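Local coordinates for RagA protein (Porphyromonas gingivalis, PDB 6SLN), which probably takes up substrates across the outer membrane as a TonB-dependent receptor with a plugged beta-barrel, at residues A[283-286]-A[287-290]; A[292-295]-A[296-299]. One frame throughout, in Å; residues are numbered along the deposited sequence.

Contact 1 of 2, residues A[283-286]-A[287-290]; sequences KDEY and GKTL
The carboxylate of E285 turns back over its loop to meet T289 and K288 through a single oxygen. The OG1 hydroxyl of T289 donates at 2.7 Å to OE1 of E285, which accepts on its anti lone pair, away from the other oxygen. K288 adds a long salt bridge to the same atom, with NZ 3.5 Å from OE1 of E285. The E285 side chain runs alongside those of K288 and T289, pointing the same way as each; a bend at chi2 (-43°) folds its carboxylate toward T289. The K288 chain is extended through chi1 and chi2 and bends only at chi3 and chi4, bringing CE and NZ to that oxygen.

Among the backbone groups, the carbonyl O of E285 takes three amides: K288 N at 3.1 Å, T289 N at 2.9 Å and L290 N at 2.9 Å. T289 N lies in the carbonyl plane on a lone pair, whereas K288 N and L290 N approach from opposite sides, well out of that plane. The K288 bond closes a type II beta turn, E285 to K288, with G287 third at a positive phi (96°), which suits glycine. G287 N donates to the carbonyl O of L290, and Y286 and L290 form a single beta bridge.

Packing is sparser. CD1 of L290 meets CB of E285 at 3.9 Å. L290 O sits over one face of the Y286 ring, and CA of Y286 makes a CH...O contact with that oxygen at 3.5 Å. Y286 packs on L269, A272 and E273 of helix 261-276, while the backbone of T289 is hydrogen-bonded to V406.

Contact 2 of 2, residues A[292-295]-A[296-299]; sequences PVDF and NHDA
D294 catches the two amides that follow F295 with one carboxylate oxygen. N296 N donates to OD1 of D294 at 2.8 Å, and H297 N reaches the same OD1 at 3.2 Å. Both N-H groups point fairly straight at the oxygen, yet both come from the same face of the carboxylate and well above its plane. The bond from N296, two residues on, closes an Asx turn, and the one from H297 extends the grip by a residue. With CG anti to the backbone N (chi1 179°), the acid lies beside its own carbonyl carbon.

The second oxygen, OD2, lies obliquely to the imidazole and reaches it through a water. This water donates to OD2 of D294 at 3.3 Å and lies 2.6 Å from ND1 of H297, at the edge of the ring and in its plane. Carboxylate and ring planes are 31° apart. The direct approach is through carbon, CB of H297 standing 3.3 Å from OD2 of D294.

CB of N296 rests 3.5 Å from OD1 of D294. The F295 side chain leaves the backbone away from 296-299; its ring meets that of Y400, planes at about 50°, and it also touches K265 of helix 261-276. The backbone of D294 is hydrogen-bonded to that of Y400.

Two backbone amides at a rather exposed bend thus have a side-chain acceptor, and their dipoles would favour a negatively charged D294. A carboxylate placed close to the imidazole, with water between, may in turn favour protonation of H297.

Overall arrangement
Contacts 1 and 2 follow one another along the loop between helices 280-283 and 301-305, their centres about 14 Å apart. They touch where the Y286 ring of contact 1 packs on P292 of contact 2, CE2 of Y286 lying 3.4 Å from CD of P292. Both also lean on helix 261-276: A272 is shared by Y286 and V293, and Y276 by L290 and P292. The 400-411 region gives D405 and A411 to L290, and N402 to P292 and A299. Their centres lie about 45 and 38 Å from the centre of the chain, on the same side of it, and none of their residues belongs to the phospholipid pocket formed around F501, H523 and Y525.

Contact 1 of 2, residues A[283-286]-A[287-290]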
ATOM      1  N   LYS A 283      24.201  14.124  29.336  1.00 46.72           N
ATOM      2  CA  LYS A 283      25.156  15.035  29.967  1.00 44.70           C
ATOM      3  C   LYS A 283      25.289  14.824  31.479  1.00 43.91           C
ATOM      4  O   LYS A 283      26.336  15.158  32.047  1.00 52.49           O
ATOM      5  CB  LYS A 283      24.774  16.487  29.661  1.00 41.82           C
ATOM      6  CG  LYS A 283      23.577  16.973  30.448  1.00 49.26           C
ATOM      7  CD  LYS A 283      23.314  18.436  30.201  1.00 53.27           C
ATOM      8  CE  LYS A 283      21.946  18.830  30.730  1.00 61.06           C
ATOM      9  NZ  LYS A 283      21.186  19.646  29.735  1.00 66.15           N
ATOM     10  N   ASP A 284      24.278  14.263  32.137  1.00 39.41           N
ATOM     11  CA  ASP A 284      24.378  13.935  33.553  1.00 48.01           C
ATOM     12  C   ASP A 284      24.710  12.473  33.798  1.00 50.22           C
ATOM     13  O   ASP A 284      24.924  12.094  34.952  1.00 59.97           O
ATOM     14  CB  ASP A 284      23.071  14.279  34.292  1.00 49.47           C
ATOM     15  CG  ASP A 284      22.684  15.731  34.144  1.00 58.81           C
ATOM     16  OD1 ASP A 284      23.594  16.582  34.041  1.00 64.09           O
ATOM     17  OD2 ASP A 284      21.470  16.023  34.103  1.00 64.21           O
ATOM     18  N   GLU A 285      24.742  11.643  32.759  1.00 52.33           N
ATOM     19  CA  GLU A 285      25.194  10.265  32.915  1.00 53.93           C
ATOM     20  C   GLU A 285      26.659  10.067  32.554  1.00 51.08           C
ATOM     21  O   GLU A 285      27.299   9.164  33.100  1.00 50.77           O
ATOM     22  CB  GLU A 285      24.344   9.309  32.073  1.00 52.36           C
ATOM     23  CG  GLU A 285      22.864   9.434  32.297  1.00 57.86           C
ATOM     24  CD  GLU A 285      22.494   9.560  33.766  1.00 73.67           C
ATOM     25  OE1 GLU A 285      23.018   8.783  34.593  1.00 77.92           O
ATOM     26  OE2 GLU A 285      21.665  10.439  34.092  1.00 79.61           O
ATOM     27  N   TYR A 286      27.212  10.881  31.659  1.00 38.48           N
ATOM     28  CA  TYR A 286      28.635  10.769  31.384  1.00 45.65           C
ATOM     29  C   TYR A 286      29.446  11.139  32.621  1.00 45.81           C
ATOM     30  O   TYR A 286      29.358  12.264  33.122  1.00 49.62           O
ATOM     31  CB  TYR A 286      29.049  11.654  30.219  1.00 38.88           C
ATOM     32  CG  TYR A 286      30.483  11.403  29.833  1.00 39.37           C
ATOM     33  CD1 TYR A 286      31.532  11.960  30.561  1.00 42.98           C
ATOM     34  CD2 TYR A 286      30.793  10.595  28.761  1.00 38.94           C
ATOM     35  CE1 TYR A 286      32.830  11.709  30.231  1.00 40.81           C
ATOM     36  CE2 TYR A 286      32.097  10.352  28.408  1.00 39.44           C
ATOM     37  CZ  TYR A 286      33.105  10.908  29.141  1.00 49.29           C
ATOM     38  OH  TYR A 286      34.396  10.639  28.781  1.00 54.66           O
ATOM     39  N   GLY A 287      30.279  10.210  33.062  1.00 43.80           N
ATOM     40  CA  GLY A 287      31.102  10.396  34.217  1.00 55.88           C
ATOM     41  C   GLY A 287      30.506   9.829  35.482  1.00 67.66           C
ATOM     42  O   GLY A 287      31.229   9.673  36.475  1.00 69.77           O
ATOM     43  N   LYS A 288      29.202   9.534  35.472  1.00 61.84           N
ATOM     44  CA  LYS A 288      28.544   8.850  36.578  1.00 50.78           C
ATOM     45  C   LYS A 288      28.202   7.423  36.159  1.00 45.05           C
ATOM     46  O   LYS A 288      28.820   6.483  36.652  1.00 40.97           O
ATOM     47  CB  LYS A 288      27.305   9.625  37.052  1.00 56.16           C
ATOM     48  CG  LYS A 288      26.535   8.968  38.231  1.00 64.74           C
ATOM     49  CD  LYS A 288      25.261   9.742  38.676  1.00 62.72           C
ATOM     50  CE  LYS A 288      24.096   9.571  37.701  1.00 68.21           C
ATOM     51  NZ  LYS A 288      23.114   8.518  38.106  1.00 68.62           N
ATOM     52  N   THR A 289      27.254   7.229  35.241  1.00 43.79           N
ATOM     53  CA  THR A 289      26.852   5.882  34.845  1.00 43.84           C
ATOM     54  C   THR A 289      27.390   5.439  33.489  1.00 50.06           C
ATOM     55  O   THR A 289      27.410   4.230  33.224  1.00 50.99           O
ATOM     56  CB  THR A 289      25.334   5.759  34.759  1.00 41.42           C
ATOM     57  OG1 THR A 289      24.820   6.821  33.950  1.00 43.52           O
ATOM     58  CG2 THR A 289      24.724   5.854  36.104  1.00 43.68           C
ATOM     59  N   LEU A 290      27.756   6.375  32.608  1.00 51.78           N
ATOM     60  CA  LEU A 290      28.203   6.071  31.251  1.00 44.28           C
ATOM     61  C   LEU A 290      29.670   6.426  31.101  1.00 46.01           C
ATOM     62  O   LEU A 290      30.036   7.609  31.174  1.00 47.57           O
ATOM     63  CB  LEU A 290      27.393   6.845  30.217  1.00 37.37           C
ATOM     64  CG  LEU A 290      25.985   6.281  30.092  1.00 36.66           C
ATOM     65  CD1 LEU A 290      25.242   7.009  29.013  1.00 38.43           C
ATOM     66  CD2 LEU A 290      26.003   4.771  29.842  1.00 36.45           C
TER

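Contact 2 of 2, residues A[292-295]-A[296-299]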
ATOM      1  N   PRO A 292      31.756   5.735  28.074  1.00 47.03           N
ATOM      2  CA  PRO A 292      31.908   5.158  26.727  1.00 41.78           C
ATOM      3  C   PRO A 292      33.355   5.040  26.276  1.00 48.82           C
ATOM      4  O   PRO A 292      33.664   4.216  25.399  1.00 46.70           O
ATOM      5  CB  PRO A 292      31.133   6.140  25.844  1.00 37.38           C
ATOM      6  CG  PRO A 292      31.259   7.423  26.543  1.00 37.84           C
ATOM      7  CD  PRO A 292      31.225   7.106  28.021  1.00 45.21           C
ATOM      8  N   VAL A 293      34.251   5.844  26.832  1.00 57.01           N
ATOM      9  CA  VAL A 293      35.678   5.739  26.565  1.00 55.87           C
ATOM     10  C   VAL A 293      36.342   5.281  27.852  1.00 53.23           C
ATOM     11  O   VAL A 293      36.260   5.966  28.876  1.00 58.28           O
ATOM     12  CB  VAL A 293      36.267   7.068  26.077  1.00 46.72           C
ATOM     13  CG1 VAL A 293      37.790   6.968  25.996  1.00 49.26           C
ATOM     14  CG2 VAL A 293      35.670   7.432  24.752  1.00 39.64           C
ATOM     15  N   ASP A 294      36.998   4.124  27.793  1.00 51.67           N
ATOM     16  CA  ASP A 294      37.617   3.490  28.957  1.00 41.94           C
ATOM     17  C   ASP A 294      38.903   2.801  28.494  1.00 42.52           C
ATOM     18  O   ASP A 294      38.873   1.742  27.863  1.00 47.27           O
ATOM     19  CB  ASP A 294      36.654   2.505  29.616  1.00 41.59           C
ATOM     20  CG  ASP A 294      37.264   1.804  30.807  1.00 45.48           C
ATOM     21  OD1 ASP A 294      38.395   2.150  31.211  1.00 50.28           O
ATOM     22  OD2 ASP A 294      36.609   0.891  31.337  1.00 47.47           O
ATOM     23  N   PHE A 295      40.037   3.393  28.836  1.00 54.95           N
ATOM     24  CA  PHE A 295      41.332   2.803  28.527  1.00 44.10           C
ATOM     25  C   PHE A 295      41.817   1.809  29.577  1.00 44.81           C
ATOM     26  O   PHE A 295      42.830   1.137  29.346  1.00 47.44           O
ATOM     27  CB  PHE A 295      42.346   3.924  28.341  1.00 44.78           C
ATOM     28  CG  PHE A 295      42.021   4.809  27.183  1.00 47.32           C
ATOM     29  CD1 PHE A 295      41.984   4.285  25.892  1.00 49.42           C
ATOM     30  CD2 PHE A 295      41.737   6.140  27.369  1.00 44.22           C
ATOM     31  CE1 PHE A 295      41.663   5.079  24.817  1.00 48.02           C
ATOM     32  CE2 PHE A 295      41.419   6.945  26.302  1.00 49.49           C
ATOM     33  CZ  PHE A 295      41.379   6.415  25.018  1.00 52.05           C
ATOM     34  N   ASN A 296      41.106   1.669  30.697  1.00 46.30           N
ATOM     35  CA  ASN A 296      41.598   0.886  31.824  1.00 45.60           C
ATOM     36  C   ASN A 296      40.991  -0.497  31.882  1.00 47.23           C
ATOM     37  O   ASN A 296      41.563  -1.388  32.515  1.00 55.76           O
ATOM     38  CB  ASN A 296      41.320   1.628  33.129  1.00 46.01           C
ATOM     39  CG  ASN A 296      41.929   3.002  33.126  1.00 52.07           C
ATOM     40  OD1 ASN A 296      43.106   3.164  32.795  1.00 63.41           O
ATOM     41  ND2 ASN A 296      41.130   4.006  33.447  1.00 47.27           N
ATOM     42  N   HIS A 297      39.849  -0.678  31.251  1.00 44.23           N
ATOM     43  CA  HIS A 297      39.231  -1.966  31.030  1.00 43.81           C
ATOM     44  C   HIS A 297      38.979  -1.983  29.540  1.00 49.98           C
ATOM     45  O   HIS A 297      39.048  -0.942  28.885  1.00 56.53           O
ATOM     46  CB  HIS A 297      37.911  -2.101  31.855  1.00 43.38           C
ATOM     47  CG  HIS A 297      37.183  -3.404  31.685  1.00 44.37           C
ATOM     48  ND1 HIS A 297      35.988  -3.501  30.997  1.00 41.99           N
ATOM     49  CD2 HIS A 297      37.452  -4.651  32.148  1.00 45.51           C
ATOM     50  CE1 HIS A 297      35.562  -4.752  31.032  1.00 41.91           C
ATOM     51  NE2 HIS A 297      36.434  -5.471  31.718  1.00 47.31           N
ATOM     52  N   ASP A 298      38.683  -3.127  28.972  1.00 51.89           N
ATOM     53  CA  ASP A 298      38.192  -3.021  27.618  1.00 58.62           C
ATOM     54  C   ASP A 298      36.966  -3.898  27.409  1.00 44.95           C
ATOM     55  O   ASP A 298      36.800  -4.964  28.014  1.00 41.36           O
ATOM     56  CB  ASP A 298      39.340  -3.225  26.580  1.00 61.87           C
ATOM     57  CG  ASP A 298      40.120  -4.480  26.747  1.00 56.82           C
ATOM     58  OD1 ASP A 298      39.515  -5.544  26.982  1.00 68.43           O
ATOM     59  OD2 ASP A 298      41.345  -4.398  26.551  1.00 43.54           O
ATOM     60  N   ALA A 299      36.070  -3.366  26.594  1.00 40.22           N
ATOM     61  CA  ALA A 299      34.725  -3.886  26.498  1.00 43.76           C
ATOM     62  C   ALA A 299      34.690  -5.188  25.705  1.00 46.01           C
ATOM     63  O   ALA A 299      35.519  -5.445  24.824  1.00 40.51           O
ATOM     64  CB  ALA A 299      33.801  -2.851  25.857  1.00 38.65           C
TER
HETATM   65  O   HOH W   1      35.070  -1.456  29.654  1.00 48.59           O